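Local coordinates for protein 7,8-dihydro-6-hydroxymethylpterin pyrophosphokinase-dihydropteroate synthase (Plasmodium falciparum, PDB 6JWS) that probably makes dihydropteroate for folate synthesis in two steps, pyrophosphorylating a hydroxymethyl-dihydropterin with ATP and then joining it to 4-aminobenzoate, at residues Leu34-His39 with Glu87-Leu92. The protein carries 1 engineered substitution. Residues are numbered along the deposited sequence; the frame is centred on the assembly and turned at random.
Sequences LETALH and ELMQNL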
ATOM      1  N   LEU B  34       4.699  14.253  33.425  1.00 27.48           N
ATOM      2  CA  LEU B  34       5.603  15.161  32.732  1.00 27.59           C
ATOM      3  C   LEU B  34       4.965  16.538  32.545  1.00 26.26           C
ATOM      4  O   LEU B  34       5.654  17.556  32.642  1.00 24.90           O
ATOM      5  CB  LEU B  34       6.099  14.528  31.427  1.00 28.85           C
ATOM      6  CG  LEU B  34       7.014  13.315  31.614  1.00 29.80           C
ATOM      7  CD1 LEU B  34       7.111  12.486  30.339  1.00 29.51           C
ATOM      8  CD2 LEU B  34       8.397  13.744  32.089  1.00 30.06           C
ATOM      9  N   GLU B  35       3.643  16.578  32.347  1.00 25.45           N
ATOM     10  CA  GLU B  35       2.975  17.868  32.215  1.00 28.93           C
ATOM     11  C   GLU B  35       2.882  18.613  33.556  1.00 29.42           C
ATOM     12  O   GLU B  35       2.932  19.842  33.591  1.00 29.28           O
ATOM     13  CB  GLU B  35       1.634  17.738  31.484  1.00 29.34           C
ATOM     14  CG  GLU B  35       1.787  17.290  30.039  1.00 29.04           C
ATOM     15  CD  GLU B  35       0.643  17.526  29.062  1.00 30.44           C
ATOM     16  OE1 GLU B  35      -0.542  17.511  29.489  1.00 31.21           O
ATOM     17  OE2 GLU B  35       0.944  17.722  27.862  1.00 30.85           O
ATOM     18  N   THR B  36       2.740  17.873  34.662  1.00 29.84           N
ATOM     19  CA  THR B  36       2.762  18.453  36.001  1.00 30.09           C
ATOM     20  C   THR B  36       4.103  19.159  36.226  1.00 29.77           C
ATOM     21  O   THR B  36       4.140  20.308  36.667  1.00 29.10           O
ATOM     22  CB  THR B  36       2.454  17.387  37.072  1.00 31.46           C
ATOM     23  OG1 THR B  36       1.145  16.841  36.870  1.00 29.52           O
ATOM     24  CG2 THR B  36       2.604  17.892  38.492  1.00 32.17           C
ATOM     25  N   ALA B  37       5.204  18.474  35.883  1.00 29.30           N
ATOM     26  CA  ALA B  37       6.533  19.064  35.968  1.00 27.32           C
ATOM     27  C   ALA B  37       6.657  20.268  35.041  1.00 27.08           C
ATOM     28  O   ALA B  37       7.284  21.254  35.427  1.00 29.84           O
ATOM     29  CB  ALA B  37       7.608  18.034  35.697  1.00 27.88           C
ATOM     30  N   LEU B  38       6.068  20.207  33.834  1.00 27.59           N
ATOM     31  CA  LEU B  38       6.114  21.370  32.944  1.00 27.58           C
ATOM     32  C   LEU B  38       5.485  22.578  33.628  1.00 27.61           C
ATOM     33  O   LEU B  38       6.045  23.668  33.570  1.00 30.15           O
ATOM     34  CB  LEU B  38       5.386  21.122  31.619  1.00 27.39           C
ATOM     35  CG  LEU B  38       6.126  20.299  30.562  1.00 28.97           C
ATOM     36  CD1 LEU B  38       5.220  20.062  29.358  1.00 29.04           C
ATOM     37  CD2 LEU B  38       7.408  20.979  30.123  1.00 26.83           C
ATOM     38  N   HIS B  39       4.304  22.380  34.228  1.00 28.63           N
ATOM     39  CA  HIS B  39       3.615  23.437  34.950  1.00 30.82           C
ATOM     40  C   HIS B  39       4.498  23.998  36.061  1.00 29.60           C
ATOM     41  O   HIS B  39       4.654  25.208  36.166  1.00 32.80           O
ATOM     42  CB  HIS B  39       2.294  22.931  35.533  1.00 32.56           C
ATOM     43  CG  HIS B  39       1.267  22.616  34.505  1.00 39.18           C
ATOM     44  ND1 HIS B  39       0.851  23.549  33.565  1.00 40.07           N
ATOM     45  CD2 HIS B  39       0.523  21.501  34.302  1.00 39.53           C
ATOM     46  CE1 HIS B  39      -0.083  23.008  32.810  1.00 42.26           C
ATOM     47  NE2 HIS B  39      -0.294  21.746  33.236  1.00 40.94           N
ATOM     48  N   GLU B  87      -4.612  17.160  44.018  1.00 86.57           N
ATOM     49  CA  GLU B  87      -4.729  17.959  45.232  1.00 85.46           C
ATOM     50  C   GLU B  87      -3.498  18.852  45.389  1.00 76.57           C
ATOM     51  O   GLU B  87      -3.632  20.028  45.715  1.00 70.52           O
ATOM     52  CB  GLU B  87      -4.990  17.075  46.459  1.00 95.47           C
ATOM     53  CG  GLU B  87      -5.405  17.847  47.710  1.00105.30           C
ATOM     54  CD  GLU B  87      -6.858  18.294  47.822  1.00109.85           C
ATOM     55  OE1 GLU B  87      -7.757  17.467  47.564  1.00113.78           O
ATOM     56  OE2 GLU B  87      -7.093  19.471  48.180  1.00104.23           O
ATOM     57  N   LEU B  88      -2.309  18.284  45.133  1.00 70.04           N
ATOM     58  CA  LEU B  88      -1.044  18.999  45.212  1.00 64.10           C
ATOM     59  C   LEU B  88      -1.121  20.327  44.459  1.00 63.34           C
ATOM     60  O   LEU B  88      -0.681  21.345  44.986  1.00 61.68           O
ATOM     61  CB  LEU B  88       0.077  18.112  44.664  1.00 62.25           C
ATOM     62  CG  LEU B  88       1.251  18.847  44.017  1.00 66.21           C
ATOM     63  CD1 LEU B  88       2.145  19.495  45.063  1.00 66.65           C
ATOM     64  CD2 LEU B  88       2.061  17.904  43.141  1.00 72.42           C
ATOM     65  N   MET B  89      -1.686  20.304  43.241  1.00 64.17           N
ATOM     66  CA  MET B  89      -1.787  21.476  42.378  1.00 66.05           C
ATOM     67  C   MET B  89      -2.705  22.540  42.984  1.00 72.29           C
ATOM     68  O   MET B  89      -2.552  23.727  42.690  1.00 71.91           O
ATOM     69  CB  MET B  89      -2.322  21.111  40.988  1.00 61.18           C
ATOM     70  CG  MET B  89      -1.417  20.193  40.178  1.00 57.70           C
ATOM     71  SD  MET B  89       0.265  20.810  39.913  1.00 57.28           S
ATOM     72  CE  MET B  89      -0.053  22.395  39.142  1.00 54.49           C
ATOM     73  N   GLN B  90      -3.665  22.106  43.814  1.00 78.45           N
ATOM     74  CA  GLN B  90      -4.640  23.016  44.397  1.00 87.06           C
ATOM     75  C   GLN B  90      -4.009  23.846  45.516  1.00 84.84           C
ATOM     76  O   GLN B  90      -4.436  24.975  45.752  1.00 90.45           O
ATOM     77  CB  GLN B  90      -5.897  22.276  44.866  1.00 93.34           C
ATOM     78  CG  GLN B  90      -6.886  21.968  43.745  1.00 97.58           C
ATOM     79  CD  GLN B  90      -8.303  21.794  44.240  1.00103.77           C
ATOM     80  OE1 GLN B  90      -9.239  22.398  43.718  1.00107.75           O
ATOM     81  NE2 GLN B  90      -8.476  20.969  45.260  1.00104.50           N
ATOM     82  N   ASN B  91      -2.989  23.288  46.185  1.00 82.56           N
ATOM     83  CA  ASN B  91      -2.375  23.911  47.352  1.00 79.92           C
ATOM     84  C   ASN B  91      -0.869  24.050  47.137  1.00 72.54           C
ATOM     85  O   ASN B  91      -0.078  23.330  47.744  1.00 71.48           O
ATOM     86  CB  ASN B  91      -2.668  23.133  48.642  1.00 81.93           C
ATOM     87  CG  ASN B  91      -4.145  22.906  48.891  1.00 88.45           C
ATOM     88  OD1 ASN B  91      -4.646  21.798  48.704  1.00 83.15           O
ATOM     89  ND2 ASN B  91      -4.851  23.947  49.309  1.00 90.59           N
ATOM     90  N   LEU B  92      -0.480  24.986  46.269  1.00 66.30           N
ATOM     91  CA  LEU B  92       0.928  25.214  45.990  1.00 63.24           C
ATOM     92  C   LEU B  92       1.311  26.587  46.520  1.00 61.87           C
ATOM     93  O   LEU B  92       0.483  27.497  46.531  1.00 61.67           O
ATOM     94  CB  LEU B  92       1.170  25.176  44.476  1.00 62.18           C
ATOM     95  CG  LEU B  92       1.208  23.804  43.802  1.00 59.27           C
ATOM     96  CD1 LEU B  92       1.216  23.973  42.289  1.00 58.01           C
ATOM     97  CD2 LEU B  92       2.420  23.003  44.248  1.00 55.99           C
TER
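Met89 reaches across from the short helix 85-90 to the outer face of helix 30-44, where its thioether meets Thr36 and His39. The sulfur SD lies 4.0 Å from Thr36 CG2, and the terminal methyl CE stands 4.3 Å from His39 CB. Met89 is folded rather than extended: bends at chi2 (-57°) and chi3 (-56°) turn the end of the chain so that sulfur and methyl reach two side chains a turn apart on the same face of the helix. On Thr36, chi1 of -61° places CG2 opposite the backbone N, presenting the methyl to the sulfur, while OG1 is hydrogen-bonded to Leu32 O within its own helix. With no hydrogen bond between the segments, the contact rests on van der Waals packing and buries 119 Å². Its close part is confined to this small apolar cluster, in which Thr36 and His39 are buried. Toward the other side the fit is looser: Leu88 points its CB at the helix, but its CD2 comes no closer than 4.7 Å to Thr36 CG2, and Glu87 and Gln90, both poorly ordered, belong to the exposed side of helix 85-90. Leu92 extends the apolar cover onto Leu40, Lys43 and Tyr44. Met89 also touches Asn521, and the ring of His39 stacks with Phe523, tying this corner to a loop between TIM-barrel strands 500-503 and 525-529. Helix 30-44 is sandwiched, with Leu34, Ala37 and Leu38 packed on strand 16-24 of the HPPK antiparallel sheet, Leu38 reaching strand 163-172 as well, and helix 85-90 lying over its outer face.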